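Local structure of glycoside Hydrolase (Bacteroides uniformis, 5TA0) at residues D586-F591 and E607-Y612; N550-T555 and M637-F642; Y341-R346 and V406-I411. The protein probably hydrolyses agarose as part of the breakdown pathway of a human gut symbiont, and is held here, as an engineered variant, in complex with neoagarooctaose. All blocks are in the same frame, centred on the assembly; numbering follows the deposited sequence.

Contact 1: residues D586-F591 and E607-Y612; sequences DIPDNF and EVPVDY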
loop_
_atom_site.group_PDB
_atom_site.type_symbol
_atom_site.label_atom_id
_atom_site.label_comp_id
_atom_site.label_asym_id
_atom_site.label_seq_id
_atom_site.Cartn_x
_atom_site.Cartn_y
_atom_site.Cartn_z
ATOM N N ASP A 586 28.400 13.977 1.561
ATOM C CA ASP A 586 28.757 12.564 1.352
ATOM C C ASP A 586 27.505 11.728 1.165
ATOM O O ASP A 586 26.492 11.972 1.823
ATOM C CB ASP A 586 29.544 11.980 2.530
ATOM C CG ASP A 586 30.824 12.711 2.806
ATOM O OD1 ASP A 586 31.560 13.007 1.851
ATOM O OD2 ASP A 586 31.078 12.980 4.004
ATOM N N ILE A 587 27.586 10.738 0.284
ATOM C CA ILE A 587 26.488 9.782 0.074
ATOM C C ILE A 587 26.814 8.515 0.853
ATOM O O ILE A 587 27.936 8.002 0.735
ATOM C CB ILE A 587 26.235 9.532 -1.430
ATOM C CG1 ILE A 587 25.671 10.837 -2.046
ATOM C CG2 ILE A 587 25.252 8.372 -1.632
ATOM C CD1 ILE A 587 25.405 10.782 -3.519
ATOM N N PRO A 588 25.866 8.015 1.685
ATOM C CA PRO A 588 26.165 6.789 2.432
ATOM C C PRO A 588 26.376 5.573 1.521
ATOM O O PRO A 588 25.763 5.480 0.468
ATOM C CB PRO A 588 24.922 6.586 3.316
ATOM C CG PRO A 588 24.166 7.864 3.286
ATOM C CD PRO A 588 24.527 8.554 2.014
ATOM N N ASP A 589 27.233 4.650 1.949
ATOM C CA ASP A 589 27.364 3.342 1.291
ATOM C C ASP A 589 26.119 2.467 1.461
ATOM O O ASP A 589 25.798 1.677 0.558
ATOM C CB ASP A 589 28.585 2.570 1.827
ATOM C CG ASP A 589 29.886 3.012 1.184
ATOM O OD1 ASP A 589 29.942 3.116 -0.062
ATOM O OD2 ASP A 589 30.862 3.241 1.928
ATOM N N ASN A 590 25.442 2.594 2.606
ATOM C CA ASN A 590 24.237 1.804 2.880
ATOM C C ASN A 590 22.976 2.612 2.596
ATOM O O ASN A 590 22.899 3.792 2.938
ATOM C CB ASN A 590 24.213 1.281 4.322
ATOM C CG ASN A 590 23.206 0.150 4.537
ATOM O OD1 ASN A 590 22.722 -0.468 3.585
ATOM N ND2 ASN A 590 22.892 -0.132 5.795
ATOM N N PHE A 591 22.008 1.959 1.956
ATOM C CA PHE A 591 20.690 2.532 1.687
ATOM C C PHE A 591 19.621 1.569 2.177
ATOM O O PHE A 591 19.906 0.456 2.608
ATOM C CB PHE A 591 20.525 2.891 0.194
ATOM C CG PHE A 591 20.868 1.773 -0.744
ATOM C CD1 PHE A 591 22.112 1.735 -1.359
ATOM C CD2 PHE A 591 19.969 0.746 -1.007
ATOM C CE1 PHE A 591 22.450 0.699 -2.222
ATOM C CE2 PHE A 591 20.300 -0.294 -1.862
ATOM C CZ PHE A 591 21.542 -0.320 -2.478
ATOM N N GLU A 607 18.739 7.541 0.292
ATOM C CA GLU A 607 18.459 8.585 1.272
ATOM C C GLU A 607 19.778 9.140 1.841
ATOM O O GLU A 607 20.623 8.382 2.325
ATOM C CB GLU A 607 17.554 8.033 2.370
ATOM C CG GLU A 607 16.140 7.828 1.866
ATOM C CD GLU A 607 15.354 6.851 2.705
ATOM O OE1 GLU A 607 15.569 5.630 2.586
ATOM O OE2 GLU A 607 14.547 7.309 3.539
ATOM N N VAL A 608 19.945 10.457 1.744
ATOM C CA VAL A 608 21.199 11.142 2.041
ATOM C C VAL A 608 20.950 12.185 3.140
ATOM O O VAL A 608 20.367 13.239 2.869
ATOM C CB VAL A 608 21.761 11.833 0.788
ATOM C CG1 VAL A 608 23.114 12.476 1.105
ATOM C CG2 VAL A 608 21.896 10.848 -0.379
ATOM N N PRO A 609 21.386 11.907 4.380
ATOM C CA PRO A 609 21.301 12.959 5.397
ATOM C C PRO A 609 22.114 14.172 4.968
ATOM O O PRO A 609 23.182 14.032 4.361
ATOM C CB PRO A 609 21.912 12.294 6.623
ATOM C CG PRO A 609 21.657 10.838 6.420
ATOM C CD PRO A 609 21.910 10.652 4.946
ATOM N N VAL A 610 21.609 15.369 5.244
ATOM C CA VAL A 610 22.297 16.596 4.846
ATOM C C VAL A 610 22.268 17.587 6.005
ATOM O O VAL A 610 21.255 17.782 6.661
ATOM C CB VAL A 610 21.725 17.226 3.553
ATOM C CG1 VAL A 610 20.254 17.543 3.669
ATOM C CG2 VAL A 610 22.522 18.463 3.154
ATOM N N ASP A 611 23.415 18.189 6.267
ATOM C CA ASP A 611 23.558 19.203 7.301
ATOM C C ASP A 611 22.521 20.315 7.051
ATOM O O ASP A 611 22.520 20.956 6.000
ATOM C CB ASP A 611 25.009 19.718 7.207
ATOM C CG ASP A 611 25.345 20.826 8.174
ATOM O OD1 ASP A 611 26.539 21.231 8.136
ATOM O OD2 ASP A 611 24.497 21.307 8.933
ATOM N N TYR A 612 21.675 20.533 8.053
ATOM C CA TYR A 612 20.604 21.542 7.972
ATOM C C TYR A 612 21.117 22.949 7.648
ATOM O O TYR A 612 20.472 23.695 6.920
ATOM C CB TYR A 612 19.817 21.547 9.277
ATOM C CG TYR A 612 18.448 22.207 9.246
ATOM C CD1 TYR A 612 17.380 21.637 8.541
ATOM C CD2 TYR A 612 18.215 23.376 9.951
ATOM C CE1 TYR A 612 16.130 22.214 8.557
ATOM C CE2 TYR A 612 16.972 23.963 9.971
ATOM C CZ TYR A 612 15.941 23.382 9.268
ATOM O OH TYR A 612 14.713 23.981 9.304
HETATM O O HOH W 1 25.248 12.345 4.117
HETATM O O HOH W 2 20.779 5.744 3.252
#
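Pro588 and Val608 lie at the centre of a mainly apolar contact in which a loop rests beside an edge strand. From the pyrrolidine ring of Pro588, CG reaches toward Pro609 CD, at 4.0 Å. The same Pro588 CG sits 3.7 Å from Glu607 O. One residue back, the side chain of Ile587 runs obliquely past that of Val608, and its CG1 comes to 4.1 Å from Val608 CG2. Val608 CG1, anti to the backbone N (chi1 -177°), is turned against Asp586 O at 3.5 Å, while CG2 faces Ile587 and the ring of Pro588.

Residues 602-609 form an outer strand of a five-stranded sheet, with Val608 bonded through its backbone to Ile562 of the inner neighbour. Residues 586-591 follow strand 583-585, itself at the edge of a separate four-stranded sheet, so the packing joins the margins of two sheets in the porphyranase-type C-terminal region.

The polar part is carried by two waters, each donating to one carbonyl of each segment. The first lies 2.6 Å from Asp586 O and also binds Pro609 O; the second lies 2.8 Å from Glu607 O and also binds Asn590 O. Beyond these bridges, the carboxylate of Glu607 forms a salt bridge with Arg592.

Contact 2: residues N550-T555 and M637-F642; sequences NNVKKT and MQIFNF. With EDO (1,2-ethanediol), chain Q.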
loop_
_atom_site.group_PDB
_atom_site.type_symbol
_atom_site.label_atom_id
_atom_site.label_comp_id
_atom_site.label_asym_id
_atom_site.label_seq_id
_atom_site.Cartn_x
_atom_site.Cartn_y
_atom_site.Cartn_z
ATOM N N ASN A 550 12.800 24.440 -4.260
ATOM C CA ASN A 550 12.560 25.822 -3.855
ATOM C C ASN A 550 11.392 26.010 -2.893
ATOM O O ASN A 550 10.560 25.121 -2.708
ATOM C CB ASN A 550 12.333 26.659 -5.128
ATOM C CG ASN A 550 13.525 26.653 -6.064
ATOM O OD1 ASN A 550 14.679 26.564 -5.637
ATOM N ND2 ASN A 550 13.239 26.735 -7.375
ATOM N N ASN A 551 11.317 27.198 -2.277
ATOM C CA ASN A 551 10.329 27.555 -1.260
ATOM C C ASN A 551 10.369 26.633 -0.027
ATOM O O ASN A 551 9.346 26.372 0.590
ATOM C CB ASN A 551 8.898 27.628 -1.852
ATOM C CG ASN A 551 8.419 29.051 -2.145
ATOM O OD1 ASN A 551 8.830 30.059 -1.520
ATOM N ND2 ASN A 551 7.465 29.136 -3.053
ATOM N N VAL A 552 11.569 26.163 0.322
ATOM C CA VAL A 552 11.754 25.335 1.507
ATOM C C VAL A 552 11.708 26.222 2.746
ATOM O O VAL A 552 12.395 27.229 2.822
ATOM C CB VAL A 552 13.095 24.587 1.452
ATOM C CG1 VAL A 552 13.402 23.876 2.774
ATOM C CG2 VAL A 552 13.109 23.609 0.274
ATOM N N LYS A 553 10.872 25.843 3.696
ATOM C CA LYS A 553 10.708 26.601 4.926
ATOM C C LYS A 553 11.613 26.012 6.001
ATOM O O LYS A 553 11.526 24.834 6.329
ATOM C CB LYS A 553 9.235 26.600 5.343
ATOM C CG LYS A 553 8.254 27.001 4.238
ATOM C CD LYS A 553 8.526 28.341 3.535
ATOM C CE LYS A 553 8.671 29.508 4.519
ATOM N NZ LYS A 553 8.622 30.877 3.917
ATOM N N LYS A 554 12.554 26.809 6.474
ATOM C CA LYS A 554 13.391 26.413 7.595
ATOM C C LYS A 554 12.990 27.122 8.876
ATOM O O LYS A 554 12.342 28.177 8.854
ATOM C CB LYS A 554 14.856 26.698 7.293
ATOM C CG LYS A 554 15.443 25.858 6.166
ATOM C CD LYS A 554 16.901 26.204 5.939
ATOM C CE LYS A 554 17.786 25.714 7.082
ATOM N NZ LYS A 554 19.135 26.331 7.005
ATOM N N THR A 555 13.360 26.493 9.991
ATOM C CA THR A 555 13.224 27.040 11.340
ATOM C C THR A 555 14.620 27.026 11.961
ATOM O O THR A 555 15.602 26.703 11.293
ATOM C CB THR A 555 12.238 26.206 12.164
ATOM O OG1 THR A 555 12.607 24.826 12.153
ATOM C CG2 THR A 555 10.820 26.314 11.592
ATOM N N MET A 637 13.157 16.050 -1.196
ATOM C CA MET A 637 13.811 16.322 0.102
ATOM C C MET A 637 12.788 16.346 1.218
ATOM O O MET A 637 11.758 16.986 1.109
ATOM C CB MET A 637 14.573 17.639 0.038
ATOM C CG MET A 637 15.354 17.973 1.302
ATOM S SD MET A 637 16.603 19.257 1.041
ATOM C CE MET A 637 15.527 20.653 0.726
ATOM N N GLN A 638 13.094 15.662 2.307
ATOM C CA GLN A 638 12.341 15.785 3.563
ATOM C C GLN A 638 13.061 16.728 4.511
ATOM O O GLN A 638 14.268 16.611 4.725
ATOM C CB GLN A 638 12.194 14.432 4.251
ATOM C CG GLN A 638 11.264 13.474 3.529
ATOM C CD GLN A 638 11.550 12.064 3.946
ATOM O OE1 GLN A 638 12.551 11.490 3.502
ATOM N NE2 GLN A 638 10.711 11.496 4.805
ATOM N N ILE A 639 12.303 17.664 5.053
ATOM C CA ILE A 639 12.764 18.610 6.079
ATOM C C ILE A 639 12.017 18.272 7.365
ATOM O O ILE A 639 10.803 18.074 7.333
ATOM C CB ILE A 639 12.442 20.058 5.624
ATOM C CG1 ILE A 639 13.208 20.389 4.336
ATOM C CG2 ILE A 639 12.745 21.089 6.704
ATOM C CD1 ILE A 639 14.709 20.407 4.459
ATOM N N PHE A 640 12.741 18.218 8.490
ATOM C CA PHE A 640 12.164 17.926 9.795
ATOM C C PHE A 640 12.453 19.117 10.694
ATOM O O PHE A 640 13.591 19.296 11.110
ATOM C CB PHE A 640 12.795 16.668 10.378
ATOM C CG PHE A 640 12.609 15.448 9.510
ATOM C CD1 PHE A 640 11.473 14.651 9.650
ATOM C CD2 PHE A 640 13.545 15.105 8.565
ATOM C CE1 PHE A 640 11.284 13.532 8.854
ATOM C CE2 PHE A 640 13.358 13.972 7.762
ATOM C CZ PHE A 640 12.219 13.201 7.911
ATOM N N ASN A 641 11.444 19.959 10.917
ATOM C CA ASN A 641 11.604 21.182 11.710
ATOM C C ASN A 641 11.146 20.983 13.147
ATOM O O ASN A 641 10.074 20.437 13.390
ATOM C CB ASN A 641 10.822 22.317 11.051
ATOM C CG ASN A 641 11.492 22.817 9.786
ATOM O OD1 ASN A 641 12.631 22.456 9.500
ATOM N ND2 ASN A 641 10.804 23.669 9.047
ATOM N N PHE A 642 11.947 21.467 14.091
ATOM C CA PHE A 642 11.697 21.256 15.503
ATOM C C PHE A 642 11.059 22.486 16.160
ATOM O O PHE A 642 11.270 23.635 15.713
ATOM C CB PHE A 642 13.006 20.897 16.215
ATOM C CG PHE A 642 13.774 19.761 15.582
ATOM C CD1 PHE A 642 13.131 18.765 14.857
ATOM C CD2 PHE A 642 15.143 19.682 15.737
ATOM C CE1 PHE A 642 13.846 17.721 14.306
ATOM C CE2 PHE A 642 15.864 18.642 15.178
ATOM C CZ PHE A 642 15.214 17.655 14.465
HETATM C C1 EDO Q . 8.234 23.595 13.632
HETATM O O1 EDO Q . 9.004 24.456 14.476
HETATM C C2 EDO Q . 7.524 22.589 14.516
HETATM O O2 EDO Q . 6.652 23.330 15.371
#
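Val552 overlaps two side chains of strand 631-642, one with each methyl. Its CG1 lies 3.8 Å from Ile639 CG1, the two chains passing at a slant, whereas CG2 meets Met637 CE, also at 3.8 Å, with the chains nearly perpendicular. CG of Met637 lies opposite the backbone N, and the chain bends at its last torsion (chi3 68°), which turns the terminal methyl up to the valine. This is the buried end of a contact in which residues 552-555, part of the loop between strands 545-549 and 558-568, pass over one face of a central strand of the five-stranded sheet in nearly the same direction (18° apart).

Toward the other end the contact turns polar. Asn641 ND2 donates to Lys553 O at 3.0 Å in an almost straight bond (165°); the acceptor lies in the amide plane, but the donor stands well above the plane of the carbonyl. OD1 is bonded to the hydroxyl of Tyr612. Thr555 lies obliquely across Asn641, its OG1 3.3 Å from Asn641 CB, while that hydroxyl bonds to Tyr557 O. A 1,2-ethanediol, probably from the crystallisation liquor, donates from O1 to Phe642 O at 2.7 Å.

With both ends of the Asn641 amide engaged, its rotation is probably fixed, the nitrogen donating and the oxygen accepting, so the loop is held to the strand by directional bonding where the apolar packing gives out.

Contact 3: residues Y341-R346 and V406-I411; sequences YRDWLR and VYSELI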
loop_
_atom_site.group_PDB
_atom_site.type_symbol
_atom_site.label_atom_id
_atom_site.label_comp_id
_atom_site.label_asym_id
_atom_site.label_seq_id
_atom_site.Cartn_x
_atom_site.Cartn_y
_atom_site.Cartn_z
ATOM N N TYR A 341 4.903 -21.562 6.312
ATOM C CA TYR A 341 5.992 -20.838 5.672
ATOM C C TYR A 341 5.494 -19.885 4.578
ATOM O O TYR A 341 5.959 -18.721 4.469
ATOM C CB TYR A 341 7.039 -21.792 5.101
ATOM C CG TYR A 341 8.195 -21.089 4.462
ATOM C CD1 TYR A 341 9.095 -20.348 5.224
ATOM C CD2 TYR A 341 8.389 -21.144 3.094
ATOM C CE1 TYR A 341 10.158 -19.690 4.635
ATOM C CE2 TYR A 341 9.452 -20.491 2.491
ATOM C CZ TYR A 341 10.343 -19.764 3.264
ATOM O OH TYR A 341 11.387 -19.130 2.632
ATOM N N ARG A 342 4.564 -20.348 3.742
ATOM C CA ARG A 342 4.051 -19.464 2.707
ATOM C C ARG A 342 3.380 -18.234 3.330
ATOM O O ARG A 342 3.568 -17.122 2.835
ATOM C CB ARG A 342 3.098 -20.217 1.800
ATOM C CG ARG A 342 2.765 -19.434 0.542
ATOM C CD ARG A 342 1.928 -20.218 -0.428
ATOM N NE ARG A 342 0.582 -20.464 0.060
ATOM C CZ ARG A 342 -0.244 -21.369 -0.448
ATOM N NH1 ARG A 342 -1.443 -21.533 0.086
ATOM N NH2 ARG A 342 0.121 -22.134 -1.470
ATOM N N ASP A 343 2.663 -18.427 4.427
ATOM C CA ASP A 343 2.089 -17.288 5.169
ATOM C C ASP A 343 3.185 -16.347 5.697
ATOM O O ASP A 343 3.024 -15.122 5.621
ATOM C CB ASP A 343 1.201 -17.744 6.309
ATOM C CG ASP A 343 -0.163 -18.256 5.885
ATOM O OD1 ASP A 343 -0.554 -18.099 4.715
ATOM O OD2 ASP A 343 -0.833 -18.850 6.765
ATOM N N TRP A 344 4.297 -16.876 6.213
ATOM C CA TRP A 344 5.431 -16.050 6.644
ATOM C C TRP A 344 5.943 -15.162 5.502
ATOM O O TRP A 344 6.203 -13.963 5.681
ATOM C CB TRP A 344 6.584 -16.899 7.201
ATOM C CG TRP A 344 7.874 -16.168 7.293
ATOM C CD1 TRP A 344 8.971 -16.329 6.496
ATOM C CD2 TRP A 344 8.188 -15.080 8.171
ATOM N NE1 TRP A 344 9.955 -15.452 6.845
ATOM C CE2 TRP A 344 9.503 -14.664 7.869
ATOM C CE3 TRP A 344 7.489 -14.419 9.192
ATOM C CZ2 TRP A 344 10.142 -13.629 8.561
ATOM C CZ3 TRP A 344 8.125 -13.364 9.863
ATOM C CH2 TRP A 344 9.435 -12.991 9.542
ATOM N N LEU A 345 6.031 -15.726 4.301
ATOM C CA LEU A 345 6.480 -14.941 3.150
ATOM C C LEU A 345 5.595 -13.722 2.945
ATOM O O LEU A 345 6.096 -12.648 2.675
ATOM C CB LEU A 345 6.542 -15.778 1.875
ATOM C CG LEU A 345 7.575 -16.919 1.890
ATOM C CD1 LEU A 345 7.484 -17.643 0.563
ATOM C CD2 LEU A 345 8.997 -16.439 2.123
ATOM N N ARG A 346 4.298 -13.906 3.143
ATOM C CA ARG A 346 3.357 -12.777 3.039
ATOM C C ARG A 346 3.509 -11.824 4.229
ATOM O O ARG A 346 3.525 -10.588 4.050
ATOM C CB ARG A 346 1.924 -13.300 2.959
ATOM C CG ARG A 346 1.671 -14.242 1.788
ATOM C CD ARG A 346 0.188 -14.551 1.691
ATOM N NE ARG A 346 -0.508 -13.417 1.111
ATOM C CZ ARG A 346 -0.501 -13.125 -0.190
ATOM N NH1 ARG A 346 -1.103 -12.031 -0.646
ATOM N NH2 ARG A 346 0.082 -13.932 -1.071
ATOM N N VAL A 406 -10.024 -22.712 10.739
ATOM C CA VAL A 406 -9.299 -22.090 11.833
ATOM C C VAL A 406 -8.417 -20.978 11.227
ATOM O O VAL A 406 -8.223 -20.926 10.020
ATOM C CB VAL A 406 -8.409 -23.104 12.565
ATOM C CG1 VAL A 406 -9.273 -24.193 13.191
ATOM C CG2 VAL A 406 -7.341 -23.728 11.656
ATOM N N TYR A 407 -7.850 -20.115 12.055
ATOM C CA TYR A 407 -6.974 -19.061 11.516
ATOM C C TYR A 407 -5.761 -19.660 10.838
ATOM O O TYR A 407 -5.161 -20.629 11.330
ATOM C CB TYR A 407 -6.499 -18.109 12.598
ATOM C CG TYR A 407 -7.557 -17.162 13.119
ATOM C CD1 TYR A 407 -8.268 -16.329 12.253
ATOM C CD2 TYR A 407 -7.806 -17.053 14.477
ATOM C CE1 TYR A 407 -9.218 -15.444 12.730
ATOM C CE2 TYR A 407 -8.766 -16.173 14.965
ATOM C CZ TYR A 407 -9.469 -15.363 14.087
ATOM O OH TYR A 407 -10.430 -14.470 14.541
ATOM N N SER A 408 -5.399 -19.095 9.687
ATOM C CA SER A 408 -4.092 -19.296 9.095
ATOM C C SER A 408 -3.055 -18.545 9.922
ATOM O O SER A 408 -3.400 -17.887 10.917
ATOM C CB SER A 408 -4.070 -18.798 7.665
ATOM O OG SER A 408 -4.033 -17.360 7.651
ATOM N N GLU A 409 -1.791 -18.551 9.502
ATOM C CA GLU A 409 -0.792 -17.788 10.224
ATOM C C GLU A 409 -0.906 -16.287 9.960
ATOM O O GLU A 409 -0.290 -15.511 10.677
ATOM C CB GLU A 409 0.625 -18.274 9.923
ATOM C CG GLU A 409 0.843 -19.750 10.284
ATOM C CD GLU A 409 0.510 -20.025 11.727
ATOM O OE1 GLU A 409 1.068 -19.343 12.602
ATOM O OE2 GLU A 409 -0.393 -20.853 12.012
ATOM N N LEU A 410 -1.726 -15.884 8.987
ATOM C CA LEU A 410 -1.880 -14.442 8.740
ATOM C C LEU A 410 -2.539 -13.713 9.910
ATOM O O LEU A 410 -2.370 -12.491 10.048
ATOM C CB LEU A 410 -2.642 -14.203 7.432
ATOM C CG LEU A 410 -2.024 -14.822 6.166
ATOM C CD1 LEU A 410 -2.816 -14.475 4.919
ATOM C CD2 LEU A 410 -0.565 -14.440 5.971
ATOM N N ILE A 411 -3.218 -14.434 10.807
ATOM C CA ILE A 411 -3.763 -13.794 12.006
ATOM C C ILE A 411 -2.664 -13.167 12.858
ATOM O O ILE A 411 -2.911 -12.215 13.611
ATOM C CB ILE A 411 -4.632 -14.773 12.843
ATOM C CG1 ILE A 411 -5.499 -14.038 13.870
ATOM C CG2 ILE A 411 -3.791 -15.831 13.578
ATOM C CD1 ILE A 411 -6.465 -13.016 13.309
#
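Asp343 and Leu410 set the geometry of this contact, their side chains crossing at about a right angle. Leu410 leaves its backbone with CG beside the nitrogen, and CD1 takes the extended place (chi2 -177°), so the other branch, CD2, is turned to the helix; it lies 3.8 Å from Asp343 CB and 3.7 Å from Asp343 O. Along the same side of the helix Arg346 contributes CB, 4.1 Å from Leu410 CD2, while its guanidinium bonds to Phe370 O.

The aspartate points its carboxylate at the turn. OD2 accepts the backbone N-H of Glu409 at 2.9 Å, approached from the anti side and 28° out of the carboxylate plane, with a noticeably bent N-H...O angle of 142°. Trp338 NE1 donates to the same oxygen, so two N-H groups grip it in a buried setting, which would probably help to keep the group ionised. Glu409 lays its CB against Asp343 but then bends away to pair with Lys412, leaving the two acidic groups apart. Ser408 works next to this grip: its CB is 3.4 Å from Asp343 OD2, and its OG takes the N-H of Leu410 at 3.0 Å, a capping bond at the turn leading into helix 411-416, while also bonding to Arg390 O.

In the fold, helix 340-358 connects parallel strands 321-326 and 364-369 of the (alpha/beta) barrel. Its Tyr341 and Trp344 touch strand 472-481 of the large beta sheet, whereas the partner segment leaves the 392-394/405-407 hairpin and reaches helix 69-76 through Tyr407 and Ile411.

Chemistry here follows position. Contact 3 is buried in the barrel region and relies on an aspartate carboxylate that accepts one backbone N-H, beside a leucine. Contact 1, at the surface, is apolar packing with water-bridged carbonyls. Contact 2 is intermediate, grading from a buried aliphatic end to a hydrogen bond from a partly exposed side-chain amide. Contacts 1 and 2 share the five-stranded sheet, at outer and inner strands, with contact 1 nested within the chain loop closed by contact 2; Tyr612 of contact 1 joins them, its hydroxyl probably hydrogen-bonded to Asn641 OD1 and to Thr555 N, and its ring packing on Ile639. Contact 3 stands apart, its centre about 42 Å from that of contact 2.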